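Local structure of succinyl-CoA ligase (ADP-forming) subunit alpha (Methanosaeta concilii, 6HXI) at residues 16-21 with 82-87; 42-47 with 66-71. The protein binds coenzyme A and is an alpha subunit of the succinyl-CoA synthetase family with a citrate-synthase-like C-terminal region. All blocks are in the same frame, centred on the assembly; numbering follows the deposited sequence.

Contact 1 of 2, residues 16-21 with 82-87; sequences FVYGYQ and DVMVNF. With COA (coenzyme A), chain G.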
ATOM      1  N   PHE B  16     -27.762  35.533   0.460  1.00 37.22           N
ATOM      2  CA  PHE B  16     -26.435  34.966   0.504  1.00 35.72           C
ATOM      3  C   PHE B  16     -26.003  35.090   1.939  1.00 40.51           C
ATOM      4  O   PHE B  16     -26.329  36.069   2.603  1.00 41.25           O
ATOM      5  CB  PHE B  16     -25.447  35.749  -0.359  1.00 37.39           C
ATOM      6  CG  PHE B  16     -25.741  35.813  -1.839  1.00 38.08           C
ATOM      7  CD1 PHE B  16     -25.878  34.648  -2.589  1.00 40.30           C
ATOM      8  CD2 PHE B  16     -25.786  37.032  -2.497  1.00 38.90           C
ATOM      9  CE1 PHE B  16     -26.088  34.706  -3.970  1.00 42.85           C
ATOM     10  CE2 PHE B  16     -26.034  37.092  -3.870  1.00 44.16           C
ATOM     11  CZ  PHE B  16     -26.156  35.926  -4.607  1.00 43.03           C
ATOM     12  N   VAL B  17     -25.308  34.088   2.432  1.00 37.36           N
ATOM     13  CA  VAL B  17     -24.724  34.132   3.756  1.00 35.17           C
ATOM     14  C   VAL B  17     -23.233  34.235   3.493  1.00 37.07           C
ATOM     15  O   VAL B  17     -22.649  33.306   2.933  1.00 37.04           O
ATOM     16  CB  VAL B  17     -25.100  32.902   4.638  1.00 38.31           C
ATOM     17  CG1 VAL B  17     -24.288  32.896   5.944  1.00 38.38           C
ATOM     18  CG2 VAL B  17     -26.592  32.877   4.936  1.00 37.10           C
ATOM     19  N   TYR B  18     -22.636  35.385   3.806  1.00 33.41           N
ATOM     20  CA  TYR B  18     -21.193  35.603   3.671  1.00 32.51           C
ATOM     21  C   TYR B  18     -20.548  35.124   4.977  1.00 39.05           C
ATOM     22  O   TYR B  18     -20.827  35.672   6.058  1.00 37.80           O
ATOM     23  CB  TYR B  18     -20.845  37.095   3.411  1.00 34.04           C
ATOM     24  CG  TYR B  18     -19.378  37.276   3.093  1.00 36.04           C
ATOM     25  CD1 TYR B  18     -18.424  37.291   4.106  1.00 35.70           C
ATOM     26  CD2 TYR B  18     -18.931  37.334   1.773  1.00 36.76           C
ATOM     27  CE1 TYR B  18     -17.072  37.372   3.821  1.00 34.56           C
ATOM     28  CE2 TYR B  18     -17.573  37.431   1.476  1.00 37.39           C
ATOM     29  CZ  TYR B  18     -16.650  37.437   2.504  1.00 41.71           C
ATOM     30  OH  TYR B  18     -15.316  37.544   2.234  1.00 38.96           O
ATOM     31  N   GLY B  19     -19.699  34.110   4.858  1.00 36.50           N
ATOM     32  CA  GLY B  19     -19.001  33.511   5.985  1.00 36.59           C
ATOM     33  C   GLY B  19     -19.548  32.131   6.258  1.00 40.68           C
ATOM     34  O   GLY B  19     -20.761  31.938   6.231  1.00 40.55           O
ATOM     35  N   TYR B  20     -18.662  31.168   6.537  1.00 38.33           N
ATOM     36  CA  TYR B  20     -19.063  29.787   6.782  1.00 38.36           C
ATOM     37  C   TYR B  20     -19.619  29.582   8.180  1.00 40.71           C
ATOM     38  O   TYR B  20     -18.970  29.006   9.038  1.00 40.63           O
ATOM     39  CB  TYR B  20     -17.916  28.807   6.445  1.00 39.20           C
ATOM     40  CG  TYR B  20     -18.398  27.408   6.136  1.00 39.59           C
ATOM     41  CD1 TYR B  20     -19.441  27.189   5.243  1.00 42.04           C
ATOM     42  CD2 TYR B  20     -17.835  26.300   6.766  1.00 39.04           C
ATOM     43  CE1 TYR B  20     -19.911  25.903   4.981  1.00 42.69           C
ATOM     44  CE2 TYR B  20     -18.282  25.010   6.489  1.00 39.36           C
ATOM     45  CZ  TYR B  20     -19.292  24.814   5.563  1.00 43.95           C
ATOM     46  OH  TYR B  20     -19.751  23.543   5.301  1.00 51.49           O
ATOM     47  N   GLN B  21     -20.844  30.061   8.402  1.00 38.76           N
ATOM     48  CA  GLN B  21     -21.514  29.991   9.702  1.00 38.27           C
ATOM     49  C   GLN B  21     -22.588  28.938   9.635  1.00 38.11           C
ATOM     50  O   GLN B  21     -23.753  29.252   9.413  1.00 38.90           O
ATOM     51  CB  GLN B  21     -22.070  31.383  10.095  1.00 39.72           C
ATOM     52  CG  GLN B  21     -20.982  32.430  10.358  1.00 41.74           C
ATOM     53  CD  GLN B  21     -20.209  32.229  11.642  1.00 52.32           C
ATOM     54  OE1 GLN B  21     -20.771  31.878  12.678  1.00 51.82           O
ATOM     55  NE2 GLN B  21     -18.890  32.443  11.603  1.00 43.77           N
ATOM     56  N   ASP B  82     -31.307  39.192  -3.156  1.00 39.33           N
ATOM     57  CA  ASP B  82     -31.142  40.640  -2.948  1.00 39.87           C
ATOM     58  C   ASP B  82     -30.684  41.013  -1.517  1.00 43.25           C
ATOM     59  O   ASP B  82     -30.513  42.191  -1.198  1.00 41.57           O
ATOM     60  CB  ASP B  82     -32.422  41.398  -3.355  1.00 43.11           C
ATOM     61  CG  ASP B  82     -33.556  41.353  -2.344  1.00 61.27           C
ATOM     62  OD1 ASP B  82     -33.791  40.269  -1.753  1.00 59.46           O
ATOM     63  OD2 ASP B  82     -34.231  42.394  -2.162  1.00 76.59           O
ATOM     64  N   VAL B  83     -30.488  39.995  -0.671  1.00 40.68           N
ATOM     65  CA  VAL B  83     -30.035  40.158   0.700  1.00 38.97           C
ATOM     66  C   VAL B  83     -28.684  39.469   0.901  1.00 43.39           C
ATOM     67  O   VAL B  83     -28.522  38.341   0.445  1.00 44.87           O
ATOM     68  CB  VAL B  83     -31.089  39.613   1.702  1.00 40.27           C
ATOM     69  CG1 VAL B  83     -30.588  39.712   3.142  1.00 38.97           C
ATOM     70  CG2 VAL B  83     -32.420  40.333   1.551  1.00 40.63           C
ATOM     71  N   MET B  84     -27.743  40.125   1.626  1.00 36.95           N
ATOM     72  CA  MET B  84     -26.520  39.477   2.080  1.00 35.12           C
ATOM     73  C   MET B  84     -26.432  39.544   3.606  1.00 39.69           C
ATOM     74  O   MET B  84     -26.498  40.633   4.178  1.00 38.62           O
ATOM     75  CB  MET B  84     -25.236  40.030   1.443  1.00 37.20           C
ATOM     76  CG  MET B  84     -24.014  39.187   1.837  1.00 39.01           C
ATOM     77  SD  MET B  84     -22.483  39.614   1.002  1.00 43.14           S
ATOM     78  CE  MET B  84     -21.682  40.675   2.242  1.00 37.18           C
ATOM     79  N   VAL B  85     -26.282  38.364   4.267  1.00 36.00           N
ATOM     80  CA  VAL B  85     -26.087  38.229   5.717  1.00 32.99           C
ATOM     81  C   VAL B  85     -24.592  38.108   5.861  1.00 36.12           C
ATOM     82  O   VAL B  85     -24.015  37.098   5.446  1.00 36.68           O
ATOM     83  CB  VAL B  85     -26.874  37.038   6.330  1.00 36.57           C
ATOM     84  CG1 VAL B  85     -26.665  36.963   7.837  1.00 35.25           C
ATOM     85  CG2 VAL B  85     -28.372  37.118   5.986  1.00 37.32           C
ATOM     86  N   ASN B  86     -23.939  39.201   6.328  1.00 33.10           N
ATOM     87  CA  ASN B  86     -22.493  39.326   6.405  1.00 31.72           C
ATOM     88  C   ASN B  86     -21.918  38.974   7.766  1.00 35.52           C
ATOM     89  O   ASN B  86     -21.998  39.776   8.705  1.00 36.38           O
ATOM     90  CB  ASN B  86     -22.067  40.736   5.948  1.00 34.96           C
ATOM     91  CG  ASN B  86     -20.575  40.927   5.754  1.00 39.75           C
ATOM     92  OD1 ASN B  86     -19.783  40.022   5.941  1.00 43.58           O
ATOM     93  ND2 ASN B  86     -20.162  42.094   5.309  1.00 33.48           N
ATOM     94  N   PHE B  87     -21.300  37.785   7.861  1.00 30.91           N
ATOM     95  CA  PHE B  87     -20.641  37.308   9.087  1.00 30.19           C
ATOM     96  C   PHE B  87     -19.134  37.514   9.066  1.00 33.48           C
ATOM     97  O   PHE B  87     -18.433  36.864   9.827  1.00 31.18           O
ATOM     98  CB  PHE B  87     -20.931  35.831   9.343  1.00 30.96           C
ATOM     99  CG  PHE B  87     -22.316  35.550   9.844  1.00 33.01           C
ATOM    100  CD1 PHE B  87     -22.634  35.725  11.188  1.00 35.01           C
ATOM    101  CD2 PHE B  87     -23.279  35.003   9.003  1.00 35.08           C
ATOM    102  CE1 PHE B  87     -23.916  35.437  11.664  1.00 36.42           C
ATOM    103  CE2 PHE B  87     -24.560  34.713   9.484  1.00 38.89           C
ATOM    104  CZ  PHE B  87     -24.879  34.970  10.807  1.00 35.61           C
TER
HETATM  105  N1A COA G 701      -4.328  31.187   9.343  1.00 37.02           N
HETATM  106  C2A COA G 701      -4.468  32.514   9.262  1.00 38.66           C
HETATM  107  N3A COA G 701      -5.539  33.264   9.558  1.00 36.94           N
HETATM  108  C4A COA G 701      -6.580  32.497   9.920  1.00 37.60           C
HETATM  109  C5A COA G 701      -6.589  31.119  10.041  1.00 36.70           C
HETATM  110  C6A COA G 701      -5.381  30.447   9.767  1.00 37.31           C
HETATM  111  N6A COA G 701      -5.213  29.136   9.933  1.00 40.79           N
HETATM  112  N7A COA G 701      -7.863  30.661  10.340  1.00 41.12           N
HETATM  113  C8A COA G 701      -8.581  31.754  10.405  1.00 40.25           C
HETATM  114  N9A COA G 701      -7.873  32.903  10.156  1.00 41.42           N
HETATM  115  C1B COA G 701      -8.381  34.273  10.112  1.00 39.94           C
HETATM  116  C2B COA G 701      -9.527  34.520   9.139  1.00 40.71           C
HETATM  117  O2B COA G 701      -9.043  34.711   7.808  1.00 43.32           O
HETATM  118  C3B COA G 701     -10.122  35.802   9.731  1.00 39.95           C
HETATM  119  O3B COA G 701      -9.361  36.972   9.360  1.00 37.56           O
HETATM  120  P3B COA G 701      -9.980  38.440   9.278  1.00 35.80           P
HETATM  121  O7A COA G 701     -10.639  38.709  10.588  1.00 36.78           O
HETATM  122  O8A COA G 701      -8.835  39.343   8.986  1.00 39.03           O
HETATM  123  O9A COA G 701     -10.937  38.424   8.073  1.00 35.17           O
HETATM  124  C4B COA G 701      -9.871  35.666  11.238  1.00 37.80           C
HETATM  125  O4B COA G 701      -8.882  34.626  11.387  1.00 38.21           O
HETATM  126  C5B COA G 701     -11.088  35.350  12.071  1.00 39.15           C
HETATM  127  O5B COA G 701     -11.826  34.315  11.393  1.00 42.87           O
HETATM  128  P1A COA G 701     -13.457  34.358  11.289  1.00 45.87           P
HETATM  129  O1A COA G 701     -14.073  33.062  10.908  1.00 46.78           O
HETATM  130  O2A COA G 701     -13.945  35.527  10.448  1.00 39.95           O
HETATM  131  O3A COA G 701     -13.695  34.682  12.833  1.00 51.94           O
HETATM  132  P2A COA G 701     -14.860  34.731  13.917  1.00 48.04           P
HETATM  133  O4A COA G 701     -14.997  33.410  14.561  1.00 49.20           O
HETATM  134  O5A COA G 701     -14.420  35.774  14.919  1.00 50.70           O
HETATM  135  O6A COA G 701     -16.219  35.166  13.148  1.00 41.51           O
HETATM  136  CBP COA G 701     -17.962  36.804  13.631  1.00 36.87           C
HETATM  137  CCP COA G 701     -16.599  36.544  12.978  1.00 39.55           C
HETATM  138  CDP COA G 701     -18.333  38.274  13.392  1.00 29.73           C
HETATM  139  CEP COA G 701     -19.054  35.899  13.026  1.00 36.86           C
HETATM  140  CAP COA G 701     -17.846  36.517  15.153  1.00 40.28           C
HETATM  141  OAP COA G 701     -16.682  37.111  15.700  1.00 42.80           O
HETATM  142  C9P COA G 701     -19.049  36.884  16.012  1.00 45.34           C
HETATM  143  O9P COA G 701     -20.019  36.124  16.068  1.00 49.14           O
HETATM  144  N8P COA G 701     -18.979  38.041  16.689  1.00 43.34           N
HETATM  145  C7P COA G 701     -20.088  38.569  17.472  1.00 39.76           C
HETATM  146  C6P COA G 701     -20.611  39.857  16.898  1.00 43.61           C
HETATM  147  C5P COA G 701     -21.694  40.469  17.755  1.00 46.46           C
HETATM  148  O5P COA G 701     -21.711  40.290  18.972  1.00 49.05           O
HETATM  149  N4P COA G 701     -22.621  41.181  17.116  1.00 47.54           N
HETATM  150  C3P COA G 701     -23.787  41.745  17.784  1.00 51.38           C
HETATM  151  C2P COA G 701     -24.898  40.732  17.977  1.00 54.05           C
HETATM  152  S1P COA G 701     -26.306  41.676  18.624  1.00 58.56           S
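Four backbone hydrogen bonds join strand 15-18 to strand 83-86 in a parallel pairing. V85 N reaches F16 O at 2.8 Å with an N-H...O angle of 175°, nearly along the C=O axis; Y18 N to V85 O is shorter still, 2.7 Å. F16 N to V83 O begins the series, and F87 N, bonding Y18 O at 2.8 Å in the carbonyl plane, carries it one residue beyond the strand.

Apolar packing covers both sheet faces. With F16 and Y18, M84 and N86 share the face packed by helix 71-77. M84 runs beside Y18; chi1 and chi2, both anti, place SD 5.3 Å from the Y18 ring centroid in an oblique Met-aromatic contact, and chi3 (98°) turns CE toward Y18. N86 OD1 lies near Y18 CD1 but is hydrogen-bonded to A88 N, while N86 ND2 is held by T96 and T97. On the other face V17 CG1 meets the edge of the F87 ring at CD2, 3.8 Å away.

Q21 makes the CH-pi contact: set beside the backbone N, its CG lies over the F87 ring, 3.8 Å from the centroid and 28° off the normal, and the chi2 bend directs its amide to coenzyme A.

Coenzyme A CEP is 3.4 Å from F87 O and 3.7 Å from Q21 NE2. Thus the turns following the two strands place Q21 and F87 beside coenzyme A through close packing.

Contact 2 of 2, residues 42-47 with 66-71; sequences ISAIIN and PMYKTI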
ATOM      1  N   ILE B  42     -32.001  30.896   1.421  1.00 40.23           N
ATOM      2  CA  ILE B  42     -30.588  31.007   1.082  1.00 37.42           C
ATOM      3  C   ILE B  42     -30.340  30.424  -0.303  1.00 40.83           C
ATOM      4  O   ILE B  42     -30.562  29.232  -0.509  1.00 40.34           O
ATOM      5  CB  ILE B  42     -29.698  30.294   2.141  1.00 38.03           C
ATOM      6  CG1 ILE B  42     -29.884  30.905   3.553  1.00 37.16           C
ATOM      7  CG2 ILE B  42     -28.225  30.249   1.701  1.00 34.63           C
ATOM      8  CD1 ILE B  42     -29.268  30.034   4.701  1.00 31.75           C
ATOM      9  N   SER B  43     -29.845  31.258  -1.226  1.00 36.62           N
ATOM     10  CA  SER B  43     -29.496  30.843  -2.582  1.00 36.80           C
ATOM     11  C   SER B  43     -28.066  30.270  -2.559  1.00 40.69           C
ATOM     12  O   SER B  43     -27.823  29.231  -3.173  1.00 39.83           O
ATOM     13  CB  SER B  43     -29.582  32.029  -3.540  1.00 41.31           C
ATOM     14  OG  SER B  43     -30.923  32.409  -3.790  1.00 52.15           O
ATOM     15  N   ALA B  44     -27.119  30.946  -1.846  1.00 36.35           N
ATOM     16  CA  ALA B  44     -25.725  30.489  -1.768  1.00 35.85           C
ATOM     17  C   ALA B  44     -25.004  30.970  -0.518  1.00 39.29           C
ATOM     18  O   ALA B  44     -25.424  31.929   0.140  1.00 40.31           O
ATOM     19  CB  ALA B  44     -24.937  30.930  -3.013  1.00 36.79           C
ATOM     20  N   ILE B  45     -23.881  30.318  -0.227  1.00 34.12           N
ATOM     21  CA  ILE B  45     -22.977  30.692   0.847  1.00 32.22           C
ATOM     22  C   ILE B  45     -21.762  31.304   0.171  1.00 38.77           C
ATOM     23  O   ILE B  45     -21.350  30.829  -0.890  1.00 40.21           O
ATOM     24  CB  ILE B  45     -22.607  29.486   1.730  1.00 34.02           C
ATOM     25  CG1 ILE B  45     -23.874  28.855   2.343  1.00 36.55           C
ATOM     26  CG2 ILE B  45     -21.597  29.858   2.819  1.00 29.65           C
ATOM     27  CD1 ILE B  45     -23.839  27.403   2.308  1.00 42.43           C
ATOM     28  N   ILE B  46     -21.192  32.359   0.763  1.00 33.65           N
ATOM     29  CA  ILE B  46     -19.974  32.929   0.226  1.00 33.73           C
ATOM     30  C   ILE B  46     -18.881  32.563   1.242  1.00 38.68           C
ATOM     31  O   ILE B  46     -18.961  32.952   2.406  1.00 37.82           O
ATOM     32  CB  ILE B  46     -20.085  34.450  -0.131  1.00 37.72           C
ATOM     33  CG1 ILE B  46     -21.318  34.711  -1.041  1.00 40.36           C
ATOM     34  CG2 ILE B  46     -18.798  34.929  -0.819  1.00 36.42           C
ATOM     35  CD1 ILE B  46     -21.811  36.114  -1.051  1.00 48.42           C
ATOM     36  N   ASN B  47     -17.950  31.701   0.833  1.00 36.95           N
ATOM     37  CA  ASN B  47     -16.861  31.226   1.659  1.00 36.58           C
ATOM     38  C   ASN B  47     -15.537  31.670   1.009  1.00 40.01           C
ATOM     39  O   ASN B  47     -15.125  31.114  -0.015  1.00 40.90           O
ATOM     40  CB  ASN B  47     -16.941  29.711   1.842  1.00 35.43           C
ATOM     41  CG  ASN B  47     -15.960  29.132   2.842  1.00 48.64           C
ATOM     42  OD1 ASN B  47     -15.026  29.780   3.309  1.00 44.30           O
ATOM     43  ND2 ASN B  47     -16.133  27.872   3.162  1.00 42.29           N
ATOM     44  N   PRO B  66     -25.138  25.664  -2.755  1.00 36.51           N
ATOM     45  CA  PRO B  66     -23.872  25.987  -3.436  1.00 36.03           C
ATOM     46  C   PRO B  66     -23.048  26.982  -2.616  1.00 38.66           C
ATOM     47  O   PRO B  66     -23.593  27.744  -1.817  1.00 37.28           O
ATOM     48  CB  PRO B  66     -24.313  26.550  -4.778  1.00 38.46           C
ATOM     49  CG  PRO B  66     -25.682  27.067  -4.536  1.00 43.58           C
ATOM     50  CD  PRO B  66     -26.290  26.336  -3.393  1.00 38.16           C
ATOM     51  N   MET B  67     -21.726  26.947  -2.791  1.00 34.03           N
ATOM     52  CA  MET B  67     -20.808  27.747  -2.004  1.00 32.77           C
ATOM     53  C   MET B  67     -19.759  28.376  -2.912  1.00 37.86           C
ATOM     54  O   MET B  67     -19.087  27.664  -3.659  1.00 36.17           O
ATOM     55  CB  MET B  67     -20.243  26.839  -0.900  1.00 34.91           C
ATOM     56  CG  MET B  67     -19.471  27.551   0.162  1.00 40.20           C
ATOM     57  SD  MET B  67     -19.185  26.426   1.557  1.00 46.19           S
ATOM     58  CE  MET B  67     -17.917  25.376   0.909  1.00 41.32           C
ATOM     59  N   TYR B  68     -19.715  29.729  -2.925  1.00 36.51           N
ATOM     60  CA  TYR B  68     -18.863  30.566  -3.788  1.00 37.35           C
ATOM     61  C   TYR B  68     -17.764  31.260  -3.037  1.00 41.33           C
ATOM     62  O   TYR B  68     -17.967  31.641  -1.901  1.00 38.39           O
ATOM     63  CB  TYR B  68     -19.727  31.605  -4.548  1.00 38.78           C
ATOM     64  CG  TYR B  68     -20.659  30.954  -5.547  1.00 42.67           C
ATOM     65  CD1 TYR B  68     -21.904  30.467  -5.154  1.00 43.80           C
ATOM     66  CD2 TYR B  68     -20.273  30.761  -6.867  1.00 45.51           C
ATOM     67  CE1 TYR B  68     -22.748  29.828  -6.055  1.00 42.50           C
ATOM     68  CE2 TYR B  68     -21.119  30.127  -7.783  1.00 47.50           C
ATOM     69  CZ  TYR B  68     -22.346  29.652  -7.365  1.00 50.00           C
ATOM     70  OH  TYR B  68     -23.180  29.033  -8.250  1.00 52.77           O
ATOM     71  N   LYS B  69     -16.606  31.466  -3.685  1.00 40.82           N
ATOM     72  CA  LYS B  69     -15.452  32.136  -3.081  1.00 40.83           C
ATOM     73  C   LYS B  69     -15.638  33.652  -2.975  1.00 43.51           C
ATOM     74  O   LYS B  69     -15.101  34.262  -2.046  1.00 41.22           O
ATOM     75  CB  LYS B  69     -14.172  31.828  -3.882  1.00 44.88           C
ATOM     76  CG  LYS B  69     -13.209  30.871  -3.187  1.00 45.22           C
ATOM     77  CD  LYS B  69     -11.772  31.096  -3.653  1.00 47.10           C
ATOM     78  CE  LYS B  69     -10.763  30.531  -2.673  1.00 71.66           C
ATOM     79  NZ  LYS B  69      -9.365  30.905  -3.011  1.00 86.58           N
ATOM     80  N   THR B  70     -16.359  34.270  -3.948  1.00 41.41           N
ATOM     81  CA  THR B  70     -16.554  35.730  -3.999  1.00 41.00           C
ATOM     82  C   THR B  70     -18.032  36.147  -4.121  1.00 42.85           C
ATOM     83  O   THR B  70     -18.876  35.368  -4.564  1.00 41.00           O
ATOM     84  CB  THR B  70     -15.721  36.379  -5.156  1.00 46.88           C
ATOM     85  OG1 THR B  70     -16.354  36.125  -6.417  1.00 46.91           O
ATOM     86  CG2 THR B  70     -14.262  35.915  -5.204  1.00 45.90           C
ATOM     87  N   ILE B  71     -18.312  37.407  -3.752  1.00 40.34           N
ATOM     88  CA  ILE B  71     -19.630  38.042  -3.848  1.00 40.62           C
ATOM     89  C   ILE B  71     -20.027  38.231  -5.338  1.00 48.22           C
ATOM     90  O   ILE B  71     -21.125  37.790  -5.674  1.00 49.82           O
ATOM     91  CB  ILE B  71     -19.719  39.331  -3.014  1.00 42.12           C
ATOM     92  CG1 ILE B  71     -19.578  39.030  -1.514  1.00 40.66           C
ATOM     93  CG2 ILE B  71     -21.020  40.108  -3.314  1.00 43.05           C
ATOM     94  CD1 ILE B  71     -19.084  40.252  -0.635  1.00 36.58           C
TER
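Three backbone hydrogen bonds form the first shell between strand 42-46 and strand 61-68, running parallel at 28° between the short axes. I45 is gripped through both its peptide groups: I45 N bonds P66 O at 3.0 Å, and Y68 N bonds I45 O at 2.8 Å, nearly along the C=O axis with an N-H...O angle of 169°. N47 N then reaches Y68 O at 2.7 Å, extending the pairing past the strand end. Beyond it, K69 CA points a C-H almost straight at N47 O (3.2 Å, 176° at H).

Side chains pack on each face of this pairing. I45 CB meets M67 CG, and the extended start of M67 continues alongside N47, whose CG is also anti to its backbone N. The two chains point the same way, with M67 SD 3.7 Å from N47 ND2. On the other face the I46 CG2 methyl packs over the K69-T70 backbone, and I46 CD1 crosses I71 CG1 at about a right angle, 3.7 Å away. A44 CB approaches the Y68 ring at its edge, 3.7 Å from CD1, and the P66 ring rests by S43 O.

In the second shell, N47 OD1 accepts from S49 N, which ties down the amide beside M67. T70 is the N-cap of helix 71-77, with OG1 bonded to L73 N, so the backbone under I46 is held by the helix start.

A74 of helix 71-77 touches both I46 and Y68, whereas I25 of helix 22-34 packs on I45 across the sheet. Strand 42-46 therefore lies between strands 15-18 and 61-68, with a helix over each face.

From the N terminus the chain lays down strand 15-18, passes through helix 22-34 and enters strand 42-46. Contact 2 closes the shorter loop, a helix-free excursion, mostly strand, through 52-58 that returns along 61-68. Helix 71-77 then leads to strand 83-86, where contact 1 closes the larger loop; contact 2 is nested within it. Their centres lie 8 Å apart because strands 15-18 and 42-46 are neighbours: V17 O to I46 N and G19 N to I46 O, each 2.8 Å, are probable hydrogen bonds joining the contacts. With these bonds between them, the two contacts give the order 61-68, 42-46, 15-18, 83-86, a parallel core consistent with the Rossmann-like CoA-binding domain of this family.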